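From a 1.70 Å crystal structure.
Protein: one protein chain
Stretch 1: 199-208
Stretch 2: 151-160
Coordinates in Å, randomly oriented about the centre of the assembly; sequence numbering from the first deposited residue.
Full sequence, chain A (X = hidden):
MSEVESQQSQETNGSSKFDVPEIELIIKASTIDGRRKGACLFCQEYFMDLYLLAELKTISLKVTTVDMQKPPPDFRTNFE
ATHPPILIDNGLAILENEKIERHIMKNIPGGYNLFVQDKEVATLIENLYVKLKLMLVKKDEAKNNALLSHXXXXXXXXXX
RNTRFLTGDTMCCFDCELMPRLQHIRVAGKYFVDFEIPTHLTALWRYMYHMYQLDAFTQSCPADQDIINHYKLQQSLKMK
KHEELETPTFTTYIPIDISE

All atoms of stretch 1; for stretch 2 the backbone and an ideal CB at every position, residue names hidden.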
ATOM      1  N   THR A 199      10.711 -14.099 -13.454  1.00 28.08           N
ATOM      2  CA  THR A 199      10.592 -13.247 -14.656  1.00 32.54           C
ATOM      3  C   THR A 199       9.516 -13.684 -15.643  1.00 33.64           C
ATOM      4  O   THR A 199       9.073 -12.910 -16.494  1.00 35.04           O
ATOM      5  CB  THR A 199      11.917 -13.142 -15.372  1.00 37.25           C
ATOM      6  OG1 THR A 199      12.417 -14.470 -15.610  1.00 37.10           O
ATOM      7  CG2 THR A 199      12.902 -12.354 -14.509  1.00 37.48           C
ATOM      8  N   HIS A 200       9.043 -14.909 -15.506  1.00 31.40           N
ATOM      9  CA  HIS A 200       8.036 -15.408 -16.435  1.00 31.27           C
ATOM     10  C   HIS A 200       6.627 -14.958 -16.058  1.00 31.74           C
ATOM     11  O   HIS A 200       5.641 -15.233 -16.788  1.00 28.04           O
ATOM     12  CB  HIS A 200       8.123 -16.929 -16.571  1.00 30.27           C
ATOM     13  CG  HIS A 200       7.893 -17.654 -15.294  1.00 31.80           C
ATOM     14  ND1 HIS A 200       6.654 -18.123 -14.935  1.00 31.53           N
ATOM     15  CD2 HIS A 200       8.740 -17.999 -14.294  1.00 25.77           C
ATOM     16  CE1 HIS A 200       6.742 -18.713 -13.750  1.00 33.62           C
ATOM     17  NE2 HIS A 200       7.991 -18.623 -13.332  1.00 33.35           N
ATOM     18  N   LEU A 201       6.542 -14.191 -14.958  1.00 27.57           N
ATOM     19  CA  LEU A 201       5.280 -13.588 -14.594  1.00 24.15           C
ATOM     20  C   LEU A 201       5.142 -12.261 -15.311  1.00 29.63           C
ATOM     21  O   LEU A 201       5.089 -11.193 -14.691  1.00 27.65           O
ATOM     22  CB  LEU A 201       5.105 -13.482 -13.073  1.00 25.34           C
ATOM     23  CG  LEU A 201       5.123 -14.819 -12.307  1.00 26.90           C
ATOM     24  CD1 LEU A 201       4.746 -14.697 -10.784  1.00 26.54           C
ATOM     25  CD2 LEU A 201       4.230 -15.930 -13.022  1.00 25.58           C
ATOM     26  N   THR A 202       5.078 -12.325 -16.639  1.00 24.55           N
ATOM     27  CA  THR A 202       5.126 -11.112 -17.465  1.00 30.55           C
ATOM     28  C   THR A 202       4.070 -10.053 -17.143  1.00 23.56           C
ATOM     29  O   THR A 202       4.404  -8.862 -17.091  1.00 30.98           O
ATOM     30  CB  THR A 202       5.129 -11.477 -18.978  1.00 30.87           C
ATOM     31  OG1 THR A 202       6.266 -12.316 -19.226  1.00 38.31           O
ATOM     32  CG2 THR A 202       5.370 -10.232 -19.834  1.00 37.34           C
ATOM     33  N   ALA A 203       2.833 -10.468 -16.923  1.00 23.96           N
ATOM     34  CA  ALA A 203       1.713  -9.475 -16.718  1.00 22.09           C
ATOM     35  C   ALA A 203       1.874  -8.780 -15.348  1.00 25.54           C
ATOM     36  O   ALA A 203       1.569  -7.567 -15.181  1.00 25.76           O
ATOM     37  CB  ALA A 203       0.412 -10.135 -16.823  1.00 23.71           C
ATOM     38  N   LEU A 204       2.344  -9.559 -14.382  1.00 23.52           N
ATOM     39  CA  LEU A 204       2.633  -9.033 -13.036  1.00 27.88           C
ATOM     40  C   LEU A 204       3.792  -8.032 -13.061  1.00 26.10           C
ATOM     41  O   LEU A 204       3.740  -6.979 -12.418  1.00 24.75           O
ATOM     42  CB  LEU A 204       2.854 -10.192 -12.049  1.00 24.83           C
ATOM     43  CG  LEU A 204       2.918  -9.731 -10.561  1.00 24.19           C
ATOM     44  CD1 LEU A 204       1.609  -9.017 -10.090  1.00 26.86           C
ATOM     45  CD2 LEU A 204       3.305 -10.896  -9.635  1.00 27.33           C
ATOM     46  N   TRP A 205       4.837  -8.341 -13.823  1.00 23.81           N
ATOM     47  CA  TRP A 205       5.989  -7.433 -13.873  1.00 24.59           C
ATOM     48  C   TRP A 205       5.565  -6.168 -14.592  1.00 29.91           C
ATOM     49  O   TRP A 205       5.937  -5.069 -14.199  1.00 29.54           O
ATOM     50  CB  TRP A 205       7.191  -8.144 -14.535  1.00 26.17           C
ATOM     51  CG  TRP A 205       7.983  -8.884 -13.546  1.00 28.44           C
ATOM     52  CD1 TRP A 205       8.214 -10.244 -13.500  1.00 26.17           C
ATOM     53  CD2 TRP A 205       8.655  -8.318 -12.403  1.00 25.62           C
ATOM     54  NE1 TRP A 205       8.993 -10.537 -12.413  1.00 27.40           N
ATOM     55  CE2 TRP A 205       9.283  -9.392 -11.720  1.00 28.91           C
ATOM     56  CE3 TRP A 205       8.788  -6.995 -11.907  1.00 25.99           C
ATOM     57  CZ2 TRP A 205      10.052  -9.211 -10.559  1.00 24.99           C
ATOM     58  CZ3 TRP A 205       9.543  -6.787 -10.711  1.00 25.91           C
ATOM     59  CH2 TRP A 205      10.170  -7.905 -10.059  1.00 28.10           C
ATOM     60  N   ARG A 206       4.694  -6.324 -15.579  1.00 27.29           N
ATOM     61  CA  ARG A 206       4.162  -5.165 -16.335  1.00 27.41           C
ATOM     62  C   ARG A 206       3.279  -4.305 -15.394  1.00 29.57           C
ATOM     63  O   ARG A 206       3.343  -3.083 -15.420  1.00 27.75           O
ATOM     64  CB  ARG A 206       3.410  -5.656 -17.550  1.00 32.26           C
ATOM     65  CG  ARG A 206       2.761  -4.553 -18.421  1.00 37.18           C
ATOM     66  CD  ARG A 206       2.094  -5.095 -19.738  1.00 40.81           C
ATOM     67  NE  ARG A 206       1.526  -6.454 -19.654  1.00 48.57           N
ATOM     68  CZ  ARG A 206       2.037  -7.538 -20.275  1.00 50.28           C
ATOM     69  NH1 ARG A 206       3.131  -7.434 -21.045  1.00 52.86           N
ATOM     70  NH2 ARG A 206       1.457  -8.739 -20.137  1.00 49.72           N
ATOM     71  N   TYR A 207       2.498  -4.947 -14.529  1.00 24.97           N
ATOM     72  CA  TYR A 207       1.704  -4.213 -13.555  1.00 24.08           C
ATOM     73  C   TYR A 207       2.633  -3.397 -12.607  1.00 25.52           C
ATOM     74  O   TYR A 207       2.371  -2.222 -12.326  1.00 24.92           O
ATOM     75  CB  TYR A 207       0.882  -5.250 -12.742  1.00 23.30           C
ATOM     76  CG  TYR A 207      -0.054  -4.706 -11.699  1.00 22.77           C
ATOM     77  CD1 TYR A 207      -1.286  -4.134 -12.035  1.00 26.26           C
ATOM     78  CD2 TYR A 207       0.285  -4.819 -10.355  1.00 23.53           C
ATOM     79  CE1 TYR A 207      -2.196  -3.678 -11.057  1.00 25.51           C
ATOM     80  CE2 TYR A 207      -0.619  -4.373  -9.332  1.00 25.90           C
ATOM     81  CZ  TYR A 207      -1.836  -3.834  -9.681  1.00 22.65           C
ATOM     82  OH  TYR A 207      -2.648  -3.451  -8.654  1.00 23.74           O
ATOM     83  N   MET A 208       3.705  -4.034 -12.101  1.00 24.36           N
ATOM     84  CA  MET A 208       4.639  -3.339 -11.215  1.00 28.05           C
ATOM     85  C   MET A 208       5.362  -2.201 -11.946  1.00 25.50           C
ATOM     86  O   MET A 208       5.584  -1.102 -11.381  1.00 25.82           O
ATOM     87  CB  MET A 208       5.600  -4.348 -10.560  1.00 23.41           C
ATOM     88  CG  MET A 208       4.849  -5.253  -9.613  1.00 23.83           C
ATOM     89  SD  MET A 208       5.897  -6.317  -8.620  1.00 26.52           S
ATOM     90  CE  MET A 208       6.112  -7.707  -9.698  1.00 26.86           C
ATOM     91  N   UNK A 151       0.756 -15.384  -6.491  1.00 23.25           N
ATOM     92  CA  UNK A 151       1.209 -14.339  -7.452  1.00 20.71           C
ATOM     93  C   UNK A 151       0.947 -14.838  -8.874  1.00 21.59           C
ATOM     94  O   UNK A 151       0.716 -14.053  -9.782  1.00 24.58           O
ATOM     95  CB  UNK A 151       2.692 -14.011  -7.265  1.00 20.71           C
ATOM     96  N   UNK A 152       1.073 -16.166  -9.082  1.00 25.55           N
ATOM     97  CA  UNK A 152       0.729 -16.729 -10.415  1.00 25.88           C
ATOM     98  C   UNK A 152      -0.693 -16.496 -10.776  1.00 22.15           C
ATOM     99  O   UNK A 152      -1.006 -16.169 -11.911  1.00 26.06           O
ATOM    100  CB  UNK A 152       1.008 -18.233 -10.465  1.00 25.88           C
ATOM    101  N   UNK A 153      -1.587 -16.701  -9.828  1.00 24.48           N
ATOM    102  CA  UNK A 153      -3.030 -16.424 -10.026  1.00 22.63           C
ATOM    103  C   UNK A 153      -3.249 -14.984 -10.384  1.00 27.03           C
ATOM    104  O   UNK A 153      -3.981 -14.678 -11.344  1.00 25.43           O
ATOM    105  CB  UNK A 153      -3.837 -16.769  -8.773  1.00 22.63           C
ATOM    106  N   UNK A 154      -2.599 -14.071  -9.650  1.00 23.62           N
ATOM    107  CA  UNK A 154      -2.725 -12.629  -9.971  1.00 22.55           C
ATOM    108  C   UNK A 154      -2.159 -12.343 -11.349  1.00 22.94           C
ATOM    109  O   UNK A 154      -2.749 -11.701 -12.152  1.00 25.25           O
ATOM    110  CB  UNK A 154      -2.009 -11.770  -8.927  1.00 22.55           C
ATOM    111  N   UNK A 155      -0.987 -12.900 -11.653  1.00 25.01           N
ATOM    112  CA  UNK A 155      -0.433 -12.710 -12.980  1.00 23.01           C
ATOM    113  C   UNK A 155      -1.413 -13.137 -14.102  1.00 21.53           C
ATOM    114  O   UNK A 155      -1.560 -12.449 -15.114  1.00 23.46           O
ATOM    115  CB  UNK A 155       0.874 -13.496 -13.099  1.00 23.01           C
ATOM    116  N   UNK A 156      -2.020 -14.287 -13.909  1.00 27.79           N
ATOM    117  CA  UNK A 156      -2.849 -14.909 -14.944  1.00 27.08           C
ATOM    118  C   UNK A 156      -4.178 -14.163 -15.091  1.00 29.08           C
ATOM    119  O   UNK A 156      -4.624 -13.890 -16.237  1.00 30.11           O
ATOM    120  CB  UNK A 156      -3.102 -16.381 -14.614  1.00 27.08           C
ATOM    121  N   UNK A 157      -4.748 -13.696 -13.980  1.00 27.93           N
ATOM    122  CA  UNK A 157      -5.824 -12.625 -14.052  1.00 23.77           C
ATOM    123  C   UNK A 157      -5.447 -11.405 -14.934  1.00 29.50           C
ATOM    124  O   UNK A 157      -6.150 -11.078 -15.877  1.00 30.76           O
ATOM    125  CB  UNK A 157      -6.134 -12.117 -12.642  1.00 23.77           C
ATOM    126  N   UNK A 158      -4.339 -10.732 -14.615  1.00 24.19           N
ATOM    127  CA  UNK A 158      -3.852  -9.590 -15.353  1.00 29.44           C
ATOM    128  C   UNK A 158      -3.660  -9.890 -16.863  1.00 31.24           C
ATOM    129  O   UNK A 158      -4.036  -9.086 -17.730  1.00 36.10           O
ATOM    130  CB  UNK A 158      -2.533  -9.121 -14.737  1.00 29.44           C
ATOM    131  N   UNK A 159      -3.063 -11.044 -17.140  1.00 31.15           N
ATOM    132  CA  UNK A 159      -2.800 -11.501 -18.503  1.00 34.78           C
ATOM    133  C   UNK A 159      -4.141 -11.698 -19.226  1.00 30.68           C
ATOM    134  O   UNK A 159      -4.282 -11.269 -20.395  1.00 32.53           O
ATOM    135  CB  UNK A 159      -1.984 -12.795 -18.499  1.00 34.78           C
ATOM    136  N   UNK A 160      -5.127 -12.306 -18.555  1.00 27.95           N
ATOM    137  CA  UNK A 160      -6.444 -12.603 -19.174  1.00 33.57           C
ATOM    138  C   UNK A 160      -7.198 -11.300 -19.425  1.00 35.36           C
ATOM    139  O   UNK A 160      -7.799 -11.123 -20.488  1.00 40.48           O
ATOM    140  CB  UNK A 160      -7.275 -13.530 -18.284  1.00 33.57           C
TER

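Stretch 2 is helical throughout. It crosses helix 202-208 at 81°, and the axes approach to 7.8 Å.

Position 151 has helical backbone angles, and its CA-to-CB bond points toward stretch 1. The ideal CB lies 4.0 Å from L204 CD2 and 4.1 Å from L201 CD1. Two leucine side chains offer only carbon here, so an aliphatic residue or methionine would suit. The residue is L151. Its CB makes the apolar contacts with both leucines.

Position 152 points sideways. Its ideal CB is 4.7 Å from L201 CD2, and the H200 ring lies further along. A long side chain could cover the leucine with its carbons and carry a polar end onward; a shorter one would also be tolerated. The residue is R152. R152 CD packs 3.7 Å from L201 CD2, and R152 NH1 comes 4.2 Å from H200 CE1, near the plane of the imidazole at its edge.

Position 153 is out of reach of stretch 1, which sets no demand on it. It is K153.

Position 154 points sideways, with its ideal CB 4.7 Å from L204 CD1. An aliphatic side chain, branched or not, would fit beside that methyl. The residue is I154, and its CG2 lies 3.9 Å from L204 CD1.

Position 155 lies where the backbones come close: the CA of 155 is 4.8 Å from L204 CA. The ideal CB is 4.0 Å from L204 CB and 4.1 Å from L201 CD2. Beyond it begins helix 202-208, with L201 at the N-cap position. The first backbone NH groups of a helix lack the usual acceptors from a preceding turn, so a modest side chain carrying an acceptor would suit, such as asparagine or aspartate. The residue is N155. Its side chain, with chi1 t, brings the amide to the helix start. The modelled N155 ND2 is 3.0 Å from A203 N and 2.9 Å from L204 N, but the amide is probably turned over in the model, so its bonding is left open.

Position 156 points away from stretch 1, and many residues would serve. It is D156. Its OD2 accepts a hydrogen bond from R152 NE at 2.9 Å, part of a salt bridge along the helix.

Position 157 points sideways with nothing of stretch 1 within 5.5 Å of its ideal CB, so stretch 1 sets no preference. It is H157.

Position 158 points toward stretch 1, with its ideal CB 3.7 Å from A203 CB. The small alanine leaves room for an aliphatic residue that can extend toward L204 and Y207. The residue is L158. L158 CD1 lies 4.1 Å from L204 CD1 and 3.8 Å from Y207 CB. With 151, 154 and 155, it surrounds the L204 knob.

Position 159 points sideways, its ideal CB 4.0 Å from A203 CB. A small residue, such as alanine or serine, would pack simply here. It is S159, whose CB lies 3.9 Å from A203 CB.

Position 160 is out of reach, and stretch 1 gives no preference. It is A160.

Stretch 2, residues 151-160: LRKINDHLSA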
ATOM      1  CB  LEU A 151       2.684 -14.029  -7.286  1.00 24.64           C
ATOM      2  CG  LEU A 151       3.144 -13.460  -5.926  1.00 22.32           C
ATOM      3  CD1 LEU A 151       4.645 -13.220  -5.779  1.00 25.83           C
ATOM      4  CD2 LEU A 151       2.344 -12.075  -5.728  1.00 26.56           C
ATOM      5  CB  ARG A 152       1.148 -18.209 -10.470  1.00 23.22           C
ATOM      6  CG  ARG A 152       0.805 -19.007 -11.766  1.00 24.57           C
ATOM      7  CD  ARG A 152       1.422 -18.346 -13.004  1.00 24.84           C
ATOM      8  NE  ARG A 152       1.090 -19.046 -14.282  1.00 25.29           N
ATOM      9  CZ  ARG A 152       1.835 -20.036 -14.777  1.00 28.55           C
ATOM     10  NH1 ARG A 152       2.892 -20.430 -14.097  1.00 27.19           N
ATOM     11  NH2 ARG A 152       1.524 -20.613 -15.947  1.00 27.34           N
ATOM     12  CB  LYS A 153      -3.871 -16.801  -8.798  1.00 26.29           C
ATOM     13  CG  LYS A 153      -3.761 -18.261  -8.216  1.00 32.29           C
ATOM     14  CD  LYS A 153      -3.809 -19.368  -9.190  1.00 36.38           C
ATOM     15  CE  LYS A 153      -3.326 -20.714  -8.450  1.00 34.22           C
ATOM     16  NZ  LYS A 153      -3.852 -20.765  -7.014  1.00 34.29           N
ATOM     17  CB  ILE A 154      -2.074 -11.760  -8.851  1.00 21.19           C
ATOM     18  CG1 ILE A 154      -2.817 -12.065  -7.533  1.00 21.83           C
ATOM     19  CG2 ILE A 154      -2.026 -10.285  -9.226  1.00 24.64           C
ATOM     20  CD1 ILE A 154      -2.062 -11.589  -6.156  1.00 20.23           C
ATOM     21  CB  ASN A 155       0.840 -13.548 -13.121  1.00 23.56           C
ATOM     22  CG  ASN A 155       1.415 -13.465 -14.549  1.00 31.35           C
ATOM     23  OD1 ASN A 155       1.157 -14.343 -15.435  1.00 27.98           O
ATOM     24  ND2 ASN A 155       2.166 -12.431 -14.787  1.00 24.66           N
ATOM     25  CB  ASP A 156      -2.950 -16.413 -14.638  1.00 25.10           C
ATOM     26  CG  ASP A 156      -1.663 -17.149 -14.975  1.00 23.92           C
ATOM     27  OD1 ASP A 156      -0.668 -16.534 -15.430  1.00 27.66           O
ATOM     28  OD2 ASP A 156      -1.705 -18.360 -14.828  1.00 28.97           O
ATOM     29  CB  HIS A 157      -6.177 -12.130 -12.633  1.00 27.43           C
ATOM     30  CG  HIS A 157      -7.225 -11.048 -12.607  1.00 29.81           C
ATOM     31  ND1 HIS A 157      -6.925  -9.702 -12.755  1.00 33.62           N
ATOM     32  CD2 HIS A 157      -8.557 -11.114 -12.411  1.00 28.92           C
ATOM     33  CE1 HIS A 157      -8.050  -8.993 -12.725  1.00 27.89           C
ATOM     34  NE2 HIS A 157      -9.048  -9.829 -12.490  1.00 33.11           N
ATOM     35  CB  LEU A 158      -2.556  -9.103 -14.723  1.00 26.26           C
ATOM     36  CG  LEU A 158      -2.729  -8.364 -13.364  1.00 23.53           C
ATOM     37  CD1 LEU A 158      -1.439  -8.228 -12.684  1.00 24.29           C
ATOM     38  CD2 LEU A 158      -3.492  -6.943 -13.612  1.00 25.88           C
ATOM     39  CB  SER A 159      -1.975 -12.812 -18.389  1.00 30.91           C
ATOM     40  OG  SER A 159      -1.666 -13.381 -19.646  1.00 43.37           O
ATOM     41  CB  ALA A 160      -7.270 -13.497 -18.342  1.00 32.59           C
TER
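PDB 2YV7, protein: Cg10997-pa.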